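Local coordinates for glycoside hydrolase (Streptococcus pneumoniae serotype 4, PDB 6ORH), which probably hydrolyses alpha-L-fucosidic bonds as a family 29 glycoside hydrolase, contributing to the breakdown of host-derived carbohydrate antigens, at residues L54-W59 with L107-A112; V62-G67 with T114-D119; E47-S52 with S96-G101; Q149-L154 with R193-D198. The protein carries 2 engineered substitutions. All coordinates share one frame; numbering follows the deposited sequence. Where two conformers were deposited one is given.

Interaction 1: residues L54-W59 with L107-A112. With EDO (1,2-ethanediol), chain J.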
# COMPACT_ATOMS: atom_id res chain seq x y z
N LEU A 54 -30.22 -24.99 -12.00
CA LEU A 54 -28.97 -24.42 -12.52
C LEU A 54 -29.15 -23.86 -13.93
O LEU A 54 -29.72 -24.49 -14.82
CB LEU A 54 -27.88 -25.50 -12.48
CG LEU A 54 -26.45 -25.00 -12.76
CD1 LEU A 54 -25.48 -25.89 -12.01
CD2 LEU A 54 -26.13 -25.07 -14.27
N ASP A 55 -28.62 -22.65 -14.13
CA ASP A 55 -28.73 -21.97 -15.41
C ASP A 55 -27.37 -21.36 -15.74
O ASP A 55 -27.09 -20.22 -15.32
CB ASP A 55 -29.88 -20.97 -15.37
CG ASP A 55 -30.16 -20.40 -16.75
OD1 ASP A 55 -29.30 -20.55 -17.63
OD2 ASP A 55 -31.30 -19.89 -16.98
N ALA A 56 -26.52 -22.16 -16.43
CA ALA A 56 -25.18 -21.70 -16.75
C ALA A 56 -25.20 -20.50 -17.70
O ALA A 56 -24.26 -19.68 -17.67
CB ALA A 56 -24.35 -22.83 -17.35
N ARG A 57 -26.23 -20.41 -18.54
CA ARG A 57 -26.32 -19.26 -19.43
C ARG A 57 -26.50 -17.97 -18.62
O ARG A 57 -25.97 -16.93 -19.03
CB ARG A 57 -27.42 -19.45 -20.50
CG ARG A 57 -27.40 -18.36 -21.57
CD ARG A 57 -28.55 -18.57 -22.56
NE ARG A 57 -28.49 -17.60 -23.66
CZ ARG A 57 -28.97 -16.36 -23.63
NH1 ARG A 57 -29.57 -15.89 -22.55
NH2 ARG A 57 -28.85 -15.58 -24.70
N GLU A 58 -27.23 -18.03 -17.50
CA GLU A 58 -27.39 -16.85 -16.65
C GLU A 58 -26.05 -16.47 -16.01
O GLU A 58 -25.79 -15.29 -15.83
CB GLU A 58 -28.44 -17.05 -15.56
CG GLU A 58 -29.84 -16.90 -16.15
CD GLU A 58 -30.05 -15.51 -16.69
OE1 GLU A 58 -30.22 -14.59 -15.86
OE2 GLU A 58 -30.03 -15.33 -17.94
N TRP A 59 -25.22 -17.47 -15.67
CA TRP A 59 -23.91 -17.13 -15.11
C TRP A 59 -23.15 -16.34 -16.16
O TRP A 59 -22.61 -15.26 -15.88
CB TRP A 59 -23.09 -18.38 -14.76
CG TRP A 59 -23.71 -19.36 -13.80
CD1 TRP A 59 -24.87 -19.23 -13.07
CD2 TRP A 59 -23.16 -20.64 -13.49
NE1 TRP A 59 -25.06 -20.38 -12.34
CE2 TRP A 59 -24.02 -21.26 -12.58
CE3 TRP A 59 -22.00 -21.34 -13.91
CZ2 TRP A 59 -23.77 -22.54 -12.07
CZ3 TRP A 59 -21.74 -22.59 -13.39
CH2 TRP A 59 -22.63 -23.20 -12.50
N LEU A 107 -19.81 -28.66 -20.31
CA LEU A 107 -20.52 -28.43 -21.56
C LEU A 107 -21.51 -27.28 -21.42
O LEU A 107 -21.57 -26.41 -22.31
CB LEU A 107 -21.26 -29.71 -21.95
CG LEU A 107 -22.00 -29.62 -23.29
CD1 LEU A 107 -21.02 -29.43 -24.43
CD2 LEU A 107 -22.82 -30.89 -23.52
N GLU A 108 -22.33 -27.27 -20.36
CA GLU A 108 -23.35 -26.23 -20.22
C GLU A 108 -22.71 -24.84 -20.19
O GLU A 108 -23.17 -23.93 -20.89
CB GLU A 108 -24.24 -26.44 -19.00
CG GLU A 108 -25.02 -27.75 -19.11
CD GLU A 108 -26.15 -27.89 -18.11
OE1 GLU A 108 -26.36 -26.97 -17.30
OE2 GLU A 108 -26.81 -28.97 -18.13
N VAL A 109 -21.61 -24.70 -19.43
CA VAL A 109 -20.93 -23.41 -19.36
C VAL A 109 -20.32 -23.08 -20.73
O VAL A 109 -20.37 -21.92 -21.14
CB VAL A 109 -19.88 -23.37 -18.22
CG1 VAL A 109 -19.10 -22.05 -18.24
CG2 VAL A 109 -20.57 -23.52 -16.86
N SER A 110 -19.70 -24.07 -21.38
CA SER A 110 -19.02 -23.87 -22.64
C SER A 110 -20.00 -23.42 -23.72
O SER A 110 -19.65 -22.56 -24.52
CB SER A 110 -18.29 -25.13 -23.07
OG SER A 110 -17.19 -25.40 -22.19
N GLN A 111 -21.21 -24.00 -23.72
CA GLN A 111 -22.20 -23.61 -24.73
C GLN A 111 -22.53 -22.13 -24.58
O GLN A 111 -22.56 -21.39 -25.59
CB GLN A 111 -23.48 -24.42 -24.56
CG GLN A 111 -23.30 -25.84 -25.04
CD GLN A 111 -24.45 -26.73 -24.64
OE1 GLN A 111 -25.16 -26.47 -23.66
NE2 GLN A 111 -24.62 -27.81 -25.39
N ALA A 112 -22.81 -21.72 -23.33
CA ALA A 112 -23.12 -20.32 -23.03
C ALA A 112 -21.93 -19.40 -23.33
O ALA A 112 -22.07 -18.34 -23.94
CB ALA A 112 -23.62 -20.19 -21.61
C1 EDO J . -32.36 -25.88 -15.64
O1 EDO J . -31.68 -26.39 -14.54
C2 EDO J . -33.77 -25.83 -15.28
O2 EDO J . -34.10 -27.10 -14.75
O HOH W 1 -27.47 -24.58 -17.65
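Ala56 sits with its methyl between two residues of the facing helix: CB is 3.8 Å from the Glu108 carbonyl carbon C and 3.9 Å from Val109 CG2. That valine branch, set anti to its own carbonyl carbon, also reaches the tryptophan, with Val109 CG2 3.8 Å from Trp59 CZ3; the two side chains cross at about a right angle. One turn on, Ala112 CB presses on the backbone of the other helix, 3.6 Å from Arg57 CA. The small alanine methyls let helices 56-65 and 105-116 come close, the CA atoms of Arg57 and Ala112 lying 4.9 Å apart. Helix 56-65 begins here, Asp55 acting as N-cap with OD1 accepting from Glu58 N from above the carboxylate plane. Near this start a water lies 2.9 Å from Ala56 N, which donates to it, and donates to Glu108 OE1 at 2.7 Å, while Glu108 OE2 forms a salt bridge with Arg99. Val109 also packs on Leu71 and Leu73 of strand 70-74, which places the contact in the outer helical layer of the TIM barrel. Close apolar packing thus joins the helices directly, and the Ala56 N-H is satisfied by a water that passes a bond on to Glu108.

Interaction 2: residues V62-G67 with T114-D119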
# COMPACT_ATOMS: atom_id res chain seq x y z
N VAL A 62 -24.69 -12.68 -17.10
CA VAL A 62 -24.46 -11.66 -16.09
C VAL A 62 -22.98 -11.27 -16.10
O VAL A 62 -22.65 -10.09 -16.07
CB VAL A 62 -24.95 -12.08 -14.69
CG1 VAL A 62 -24.38 -11.18 -13.60
CG2 VAL A 62 -26.48 -12.01 -14.65
N LEU A 63 -22.10 -12.27 -16.18
CA LEU A 63 -20.68 -11.92 -16.23
C LEU A 63 -20.33 -11.09 -17.47
O LEU A 63 -19.55 -10.15 -17.38
CB LEU A 63 -19.84 -13.20 -16.15
CG LEU A 63 -19.94 -13.96 -14.83
CD1 LEU A 63 -19.22 -15.31 -14.93
CD2 LEU A 63 -19.40 -13.11 -13.68
N LYS A 64 -20.91 -11.44 -18.63
CA LYS A 64 -20.64 -10.71 -19.86
C LYS A 64 -21.13 -9.27 -19.70
O LYS A 64 -20.40 -8.32 -20.01
CB LYS A 64 -21.36 -11.36 -21.05
CG LYS A 64 -21.05 -10.75 -22.41
CD LYS A 64 -19.66 -11.08 -22.92
CE LYS A 64 -19.42 -10.58 -24.33
NZ LYS A 64 -18.13 -11.01 -24.89
N GLU A 65 -22.36 -9.13 -19.20
CA GLU A 65 -22.99 -7.82 -19.10
C GLU A 65 -22.27 -6.94 -18.08
O GLU A 65 -22.38 -5.71 -18.16
CB GLU A 65 -24.48 -7.91 -18.75
CG GLU A 65 -25.32 -8.47 -19.89
CD GLU A 65 -26.80 -8.46 -19.54
OE1 GLU A 65 -27.18 -7.83 -18.50
OE2 GLU A 65 -27.58 -9.08 -20.31
N THR A 66 -21.52 -7.55 -17.14
CA THR A 66 -20.88 -6.76 -16.09
C THR A 66 -19.37 -6.64 -16.32
O THR A 66 -18.67 -6.27 -15.37
CB THR A 66 -21.23 -7.27 -14.69
OG1 THR A 66 -20.83 -8.63 -14.49
CG2 THR A 66 -22.73 -7.17 -14.44
N GLY A 67 -18.91 -6.98 -17.54
CA GLY A 67 -17.60 -6.57 -18.05
C GLY A 67 -16.48 -7.62 -17.95
O GLY A 67 -15.32 -7.34 -18.25
N THR A 114 -19.60 -19.87 -25.47
CA THR A 114 -19.44 -19.74 -26.91
C THR A 114 -20.44 -18.70 -27.46
O THR A 114 -20.08 -17.82 -28.26
CB THR A 114 -19.56 -21.11 -27.56
OG1 THR A 114 -18.48 -21.92 -27.04
CG2 THR A 114 -19.47 -21.05 -29.07
N GLU A 115 -21.68 -18.80 -26.99
CA GLU A 115 -22.72 -17.88 -27.44
C GLU A 115 -22.34 -16.42 -27.15
O GLU A 115 -22.53 -15.53 -28.01
CB GLU A 115 -24.04 -18.23 -26.77
CG GLU A 115 -25.17 -17.31 -27.21
CD GLU A 115 -26.50 -17.47 -26.50
OE1 GLU A 115 -26.65 -18.37 -25.66
OE2 GLU A 115 -27.40 -16.66 -26.81
N PHE A 116 -21.76 -16.18 -25.97
CA PHE A 116 -21.45 -14.84 -25.51
C PHE A 116 -20.02 -14.41 -25.83
O PHE A 116 -19.62 -13.30 -25.46
CB PHE A 116 -21.74 -14.72 -24.00
CG PHE A 116 -23.20 -14.54 -23.69
CD1 PHE A 116 -24.04 -15.64 -23.56
CD2 PHE A 116 -23.73 -13.27 -23.53
CE1 PHE A 116 -25.40 -15.47 -23.28
CE2 PHE A 116 -25.08 -13.10 -23.22
CZ PHE A 116 -25.90 -14.20 -23.12
N ASP A 117 -19.25 -15.27 -26.52
CA ASP A 117 -17.84 -15.00 -26.78
C ASP A 117 -17.15 -14.63 -25.47
O ASP A 117 -16.44 -13.63 -25.35
CB ASP A 117 -17.64 -13.89 -27.82
CG ASP A 117 -16.21 -13.80 -28.33
OD1 ASP A 117 -15.48 -14.82 -28.21
OD2 ASP A 117 -15.82 -12.70 -28.79
N MET A 118 -17.36 -15.49 -24.46
CA MET A 118 -16.72 -15.40 -23.15
C MET A 118 -15.56 -16.39 -23.14
O MET A 118 -15.76 -17.59 -23.31
CB MET A 118 -17.71 -15.80 -22.05
CG MET A 118 -17.08 -15.86 -20.66
SD MET A 118 -16.62 -14.30 -19.97
CE MET A 118 -18.23 -13.63 -19.52
N ASP A 119 -14.32 -15.88 -23.03
CA ASP A 119 -13.19 -16.80 -22.97
C ASP A 119 -13.30 -17.70 -21.74
O ASP A 119 -13.92 -17.32 -20.73
CB ASP A 119 -11.86 -16.06 -22.96
CG ASP A 119 -11.56 -15.40 -24.31
OD1 ASP A 119 -12.19 -15.72 -25.33
OD2 ASP A 119 -10.68 -14.55 -24.31
O HOH W 2 -16.05 -10.38 -26.36
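The Phe116 ring meets Lys64 obliquely at one ortho carbon, with CD2 3.8 Å from Lys64 CG; Val60 and the side chains of Arg57 and Arg61, from the same helix as Lys64, also pack on this phenyl. The other flat group, the Asp117 carboxylate, is held by Asn161 through OD1, and a water gives OD2 a weak bond. Lys64, deposited in two conformers, starts in the one described with CG anti to the backbone N (chi1 -175°) and bends at chi2 (72°), then runs extended to NZ. In this conformer Lys64 NZ makes two weak hydrogen bonds, 2.8 Å to Phe116 O and 3.2 Å to Asp117 O, and lies 2.6 Å from the water that it shares with Asp117. These carbonyls come where helix 105-116 ends in a Schellman motif, Asp117 having positive phi; a second Schellman motif, with Gly67 as its C-prime residue, ends helix 56-65. Both helices belong to the outer layer of the TIM barrel, and strand 119-124 follows after a short turn. On the inner side Met118, bent at chi2 and chi3, brings its methyl CE to 3.6 Å from Lys64 N and 3.8 Å from Leu63 CB. Met118 and Leu63 both rest on Leu71 of strand 70-74.

Interaction 3: residues E47-S52 with S96-G101. With EDO (1,2-ethanediol), chain J.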
# COMPACT_ATOMS: atom_id res chain seq x y z
N GLU A 47 -25.18 -38.06 -4.23
CA GLU A 47 -26.63 -37.88 -4.26
C GLU A 47 -27.02 -36.48 -3.78
O GLU A 47 -28.10 -36.00 -4.12
CB GLU A 47 -27.36 -38.98 -3.49
CG GLU A 47 -26.95 -40.38 -3.89
CD GLU A 47 -27.60 -40.98 -5.14
OE1 GLU A 47 -28.50 -40.33 -5.71
OE2 GLU A 47 -27.19 -42.09 -5.54
N ARG A 48 -26.13 -35.81 -3.02
CA ARG A 48 -26.43 -34.47 -2.51
C ARG A 48 -26.26 -33.41 -3.60
O ARG A 48 -26.76 -32.29 -3.46
CB ARG A 48 -25.55 -34.15 -1.29
CG ARG A 48 -25.82 -35.00 -0.05
CD ARG A 48 -26.77 -34.36 0.94
NE ARG A 48 -26.24 -33.14 1.54
CZ ARG A 48 -25.49 -33.09 2.64
NH1 ARG A 48 -25.18 -34.21 3.28
NH2 ARG A 48 -25.05 -31.94 3.11
N PHE A 49 -25.58 -33.76 -4.70
CA PHE A 49 -25.32 -32.80 -5.77
C PHE A 49 -26.53 -32.75 -6.71
O PHE A 49 -26.59 -33.51 -7.69
CB PHE A 49 -24.02 -33.13 -6.52
CG PHE A 49 -23.63 -32.09 -7.53
CD1 PHE A 49 -23.07 -30.88 -7.12
CD2 PHE A 49 -23.91 -32.27 -8.88
CE1 PHE A 49 -22.80 -29.88 -8.05
CE2 PHE A 49 -23.59 -31.29 -9.82
CZ PHE A 49 -23.02 -30.11 -9.39
N ASN A 50 -27.46 -31.82 -6.45
CA ASN A 50 -28.67 -31.69 -7.27
C ASN A 50 -29.15 -30.24 -7.38
O ASN A 50 -30.21 -29.87 -6.88
CB ASN A 50 -29.79 -32.67 -6.89
CG ASN A 50 -30.92 -32.63 -7.90
OD1 ASN A 50 -30.76 -32.15 -9.03
ND2 ASN A 50 -32.08 -33.12 -7.49
N PRO A 51 -28.39 -29.36 -8.07
CA PRO A 51 -28.86 -28.00 -8.36
C PRO A 51 -29.89 -27.95 -9.50
O PRO A 51 -29.56 -27.64 -10.67
CB PRO A 51 -27.57 -27.31 -8.82
CG PRO A 51 -26.80 -28.45 -9.49
CD PRO A 51 -27.05 -29.65 -8.61
N SER A 52 -31.16 -28.19 -9.15
CA SER A 52 -32.17 -28.41 -10.18
C SER A 52 -32.52 -27.14 -10.94
O SER A 52 -33.04 -27.22 -12.06
CB SER A 52 -33.41 -29.03 -9.60
OG SER A 52 -33.92 -28.20 -8.57
N SER A 96 -24.56 -38.60 -9.98
CA SER A 96 -25.38 -37.66 -9.24
C SER A 96 -26.78 -37.62 -9.86
O SER A 96 -26.95 -38.00 -11.01
CB SER A 96 -24.75 -36.29 -9.20
OG SER A 96 -25.10 -35.53 -10.35
N PRO A 97 -27.82 -37.19 -9.12
CA PRO A 97 -29.15 -37.06 -9.71
C PRO A 97 -29.34 -35.86 -10.62
O PRO A 97 -30.34 -35.76 -11.32
CB PRO A 97 -30.10 -36.97 -8.51
CG PRO A 97 -29.24 -36.54 -7.34
CD PRO A 97 -27.81 -36.92 -7.67
N TRP A 98 -28.37 -34.93 -10.60
CA TRP A 98 -28.49 -33.76 -11.44
C TRP A 98 -28.65 -34.22 -12.90
O TRP A 98 -27.88 -35.05 -13.35
CB TRP A 98 -27.22 -32.91 -11.26
CG TRP A 98 -27.20 -31.65 -12.07
CD1 TRP A 98 -28.13 -30.65 -12.04
CD2 TRP A 98 -26.19 -31.22 -13.01
NE1 TRP A 98 -27.79 -29.65 -12.91
CE2 TRP A 98 -26.60 -29.97 -13.51
CE3 TRP A 98 -24.99 -31.78 -13.47
CZ2 TRP A 98 -25.87 -29.28 -14.48
CZ3 TRP A 98 -24.24 -31.09 -14.41
CH2 TRP A 98 -24.67 -29.85 -14.89
N ARG A 99 -29.63 -33.66 -13.64
CA ARG A 99 -29.86 -34.02 -15.04
C ARG A 99 -29.99 -35.54 -15.23
O ARG A 99 -29.65 -36.08 -16.28
CB ARG A 99 -28.77 -33.46 -15.96
CG ARG A 99 -28.44 -31.99 -15.72
CD ARG A 99 -29.44 -31.07 -16.39
NE ARG A 99 -28.91 -29.71 -16.46
CZ ARG A 99 -29.49 -28.65 -15.89
NH1 ARG A 99 -30.62 -28.78 -15.22
NH2 ARG A 99 -28.93 -27.45 -15.99
N ARG A 100 -30.48 -36.22 -14.19
CA ARG A 100 -30.65 -37.67 -14.16
C ARG A 100 -29.36 -38.40 -14.55
O ARG A 100 -29.41 -39.40 -15.26
CB ARG A 100 -31.79 -38.13 -15.07
CG ARG A 100 -33.00 -38.65 -14.31
CD ARG A 100 -34.24 -38.51 -15.19
NE ARG A 100 -34.15 -37.28 -15.96
CZ ARG A 100 -35.19 -36.68 -16.54
NH1 ARG A 100 -36.39 -37.23 -16.42
NH2 ARG A 100 -35.03 -35.55 -17.20
N GLY A 101 -28.22 -37.90 -14.06
CA GLY A 101 -26.96 -38.56 -14.28
C GLY A 101 -26.30 -38.22 -15.62
O GLY A 101 -25.19 -38.68 -15.87
C1 EDO J . -32.36 -25.88 -15.64
O1 EDO J . -31.68 -26.39 -14.54
C2 EDO J . -33.77 -25.83 -15.28
O2 EDO J . -34.10 -27.10 -14.75
O HOH W 3 -31.65 -32.23 -12.03
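Trp98, Pro51 and Phe49 form the tight part of this contact between two loops. Pro51 CG lies over one face of the indole, 3.9 Å from the centroid of the five-membered ring and 24° off its normal, a CH-pi contact; the opposite face carries Arg99 CG. Phe49 runs beside Trp98, pointing the same way, and the two rings form an offset edge-to-face pair, the edge of Phe49 toward the face of Trp98, with planes at 79° and Phe49 CE2 3.9 Å from Trp98 CE3. Pro51 CD covers the centre of one face of the phenyl, while Ser96 OG, hydrogen-bonded to Val93 O, lies at its edge in plane. Pro97 fits against the backbone, its CG 3.5 Å from Glu47 O. Toward solvent the packing gives way to small molecules. A water donates to Asn50 OD1 and accepts from Arg99 N, lying 3.0 Å from that nitrogen. Arg99 NH1 donates to O1 of a 1,2-ethanediol, 2.7 Å away and near the guanidinium plane, and the O2 of this diol, probably from the crystallisation liquor, donates to Ser52 O at 2.9 Å. The loops precede helices 56-65 and 105-116 of the barrel. Ser96 CB, Pro97 CD and Trp98 CB close over Phe49 O, which has no hydrogen-bonding partner in the model, whereas polar groups on the solvent side meet through a water and, in this crystal, an ethanediol.

Interaction 4: residues Q149-L154 with R193-D198. With EDO (1,2-ethanediol), chain F.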
# COMPACT_ATOMS: atom_id res chain seq x y z
N GLN A 149 -7.27 -36.35 -17.99
CA GLN A 149 -8.37 -35.41 -17.87
C GLN A 149 -8.04 -34.12 -18.62
O GLN A 149 -8.94 -33.55 -19.26
CB GLN A 149 -8.77 -35.25 -16.40
CG GLN A 149 -9.41 -36.53 -15.89
CD GLN A 149 -10.00 -36.33 -14.53
OE1 GLN A 149 -9.46 -35.58 -13.69
NE2 GLN A 149 -11.09 -37.03 -14.29
N LEU A 150 -6.80 -33.64 -18.52
CA LEU A 150 -6.40 -32.50 -19.34
C LEU A 150 -6.76 -32.76 -20.80
O LEU A 150 -7.30 -31.87 -21.48
CB LEU A 150 -4.90 -32.21 -19.22
CG LEU A 150 -4.40 -31.60 -17.89
CD1 LEU A 150 -2.90 -31.41 -17.95
CD2 LEU A 150 -5.10 -30.27 -17.64
N LYS A 151 -6.45 -33.98 -21.31
CA LYS A 151 -6.70 -34.31 -22.71
C LYS A 151 -8.20 -34.30 -22.99
O LYS A 151 -8.64 -33.75 -24.01
CB LYS A 151 -6.09 -35.68 -23.01
CG LYS A 151 -4.56 -35.61 -23.09
CD LYS A 151 -3.92 -36.97 -23.30
CE LYS A 151 -2.41 -36.88 -23.44
NZ LYS A 151 -1.85 -38.23 -23.65
N GLU A 152 -9.00 -34.89 -22.10
CA GLU A 152 -10.45 -34.91 -22.27
C GLU A 152 -11.01 -33.49 -22.38
O GLU A 152 -11.92 -33.23 -23.17
CB GLU A 152 -11.15 -35.47 -21.04
CG GLU A 152 -11.19 -36.96 -21.03
CD GLU A 152 -11.99 -37.54 -19.88
OE1 GLU A 152 -11.90 -37.03 -18.74
OE2 GLU A 152 -12.76 -38.50 -20.15
N ILE A 153 -10.47 -32.59 -21.56
CA ILE A 153 -11.05 -31.26 -21.46
C ILE A 153 -10.60 -30.43 -22.65
O ILE A 153 -11.41 -29.67 -23.23
CB ILE A 153 -10.62 -30.61 -20.13
CG1 ILE A 153 -11.26 -31.35 -18.94
CG2 ILE A 153 -10.94 -29.12 -20.12
CD1 ILE A 153 -10.54 -31.11 -17.60
N LEU A 154 -9.30 -30.53 -22.97
CA LEU A 154 -8.68 -29.56 -23.86
C LEU A 154 -8.69 -30.00 -25.33
O LEU A 154 -8.27 -29.21 -26.19
CB LEU A 154 -7.26 -29.23 -23.39
CG LEU A 154 -7.16 -28.70 -21.95
CD1 LEU A 154 -5.69 -28.63 -21.55
CD2 LEU A 154 -7.82 -27.31 -21.81
N ARG A 193 0.10 -27.33 -24.51
CA ARG A 193 0.51 -26.65 -25.74
C ARG A 193 -0.03 -27.40 -26.96
O ARG A 193 -0.56 -26.82 -27.90
CB ARG A 193 2.04 -26.59 -25.79
CG ARG A 193 2.65 -25.48 -24.94
CD ARG A 193 4.14 -25.28 -25.13
NE ARG A 193 4.99 -26.43 -24.87
CZ ARG A 193 5.46 -26.78 -23.68
NH1 ARG A 193 5.15 -26.07 -22.61
NH2 ARG A 193 6.23 -27.84 -23.57
N ASP A 194 0.14 -28.72 -26.95
CA ASP A 194 -0.24 -29.53 -28.10
C ASP A 194 -1.70 -29.28 -28.44
O ASP A 194 -2.08 -29.22 -29.61
CB ASP A 194 -0.11 -31.03 -27.82
CG ASP A 194 1.30 -31.60 -27.73
OD1 ASP A 194 2.26 -30.92 -28.19
OD2 ASP A 194 1.44 -32.73 -27.19
N LEU A 195 -2.54 -29.10 -27.41
CA LEU A 195 -3.98 -29.02 -27.63
C LEU A 195 -4.50 -27.58 -27.69
O LEU A 195 -5.57 -27.36 -28.28
CB LEU A 195 -4.70 -29.81 -26.53
CG LEU A 195 -4.43 -31.31 -26.52
CD1 LEU A 195 -5.19 -31.93 -25.38
CD2 LEU A 195 -4.91 -31.93 -27.84
N GLN A 196 -3.79 -26.64 -27.05
CA GLN A 196 -4.30 -25.29 -26.87
C GLN A 196 -3.25 -24.20 -27.10
O GLN A 196 -3.48 -23.05 -26.74
CB GLN A 196 -5.01 -25.17 -25.51
CG GLN A 196 -6.28 -26.01 -25.40
CD GLN A 196 -7.46 -25.44 -26.17
OE1 GLN A 196 -7.47 -24.25 -26.50
NE2 GLN A 196 -8.45 -26.27 -26.45
N GLY A 197 -2.10 -24.55 -27.69
CA GLY A 197 -1.12 -23.54 -28.08
C GLY A 197 -0.61 -22.72 -26.89
O GLY A 197 -0.15 -23.30 -25.91
N ASP A 198 -0.66 -21.38 -26.98
CA ASP A 198 -0.06 -20.59 -25.92
C ASP A 198 -1.08 -20.24 -24.83
O ASP A 198 -0.90 -19.25 -24.12
CB ASP A 198 0.79 -19.39 -26.38
CG ASP A 198 1.88 -19.05 -25.36
OD1 ASP A 198 2.22 -19.91 -24.51
OD2 ASP A 198 2.38 -17.91 -25.38
C1 EDO F . 7.08 -23.55 -19.07
O1 EDO F . 7.95 -24.26 -18.22
C2 EDO F . 6.94 -24.20 -20.39
O2 EDO F . 7.18 -25.61 -20.39
O HOH W 4 -7.70 -28.63 -29.31
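Gln196 reaches across to the last turn of helix 139-154, at Leu154. The bond from CA to CB heads toward that turn, though CB itself stays back from it; the next atom, CG, lies 3.9 Å from Leu154 CB and meets the branch CD2 of the same leucine a little farther off. A bend at chi2 (-74°) sets CD 3.9 Å from Leu154 O. At the tip NE2 donates to Leu154 O over 3.0 Å, nearly straight at 162°; the oxygen lies close to the amide plane, while the nitrogen is tilted 26° from the carbonyl plane. The same NE2 also donates to Gly163 O and OE1 accepts from Phe165 N, so three backbone groups hold the amide. Next to it Leu195 packs on the same turn, its CD1 3.9 Å from both Lys151 CA and Leu154 CB. A water sits between the segments, 2.7 Å from Leu195 O and 3.2 Å from Leu154 O. Gly197, with positive phi, then leads the chain out of helix 185-196. The leucines and the amide join the C-terminal ends of two neighbouring outer helices, and the Gly163 and Phe165 bonds tie them to the chain entering strand 167-169, an arrangement that belongs to the helical layer of a TIM barrel.

From the N terminus the chain passes 47-52, 54-59 and 62-67 in turn, then strand 70-74, before 96-101, 107-112 and 114-119 come back to meet them in the same order. Interactions 3, 1 and 2 therefore each close a loop of 43 to 47 residues, and all three cross one another; none nests. Interactions 1 and 2 join the same two helices, 56-65 and 105-116, and touch through the Arg57–Glu115 salt bridge. Interaction 3 ties the loops leading into those helices and touches interaction 1 at Glu108 and Arg99; one ethanediol contacts both. Interaction 4 closes its own loop of 38 residues, in series with the other three, joining helices 139-154 and 185-196.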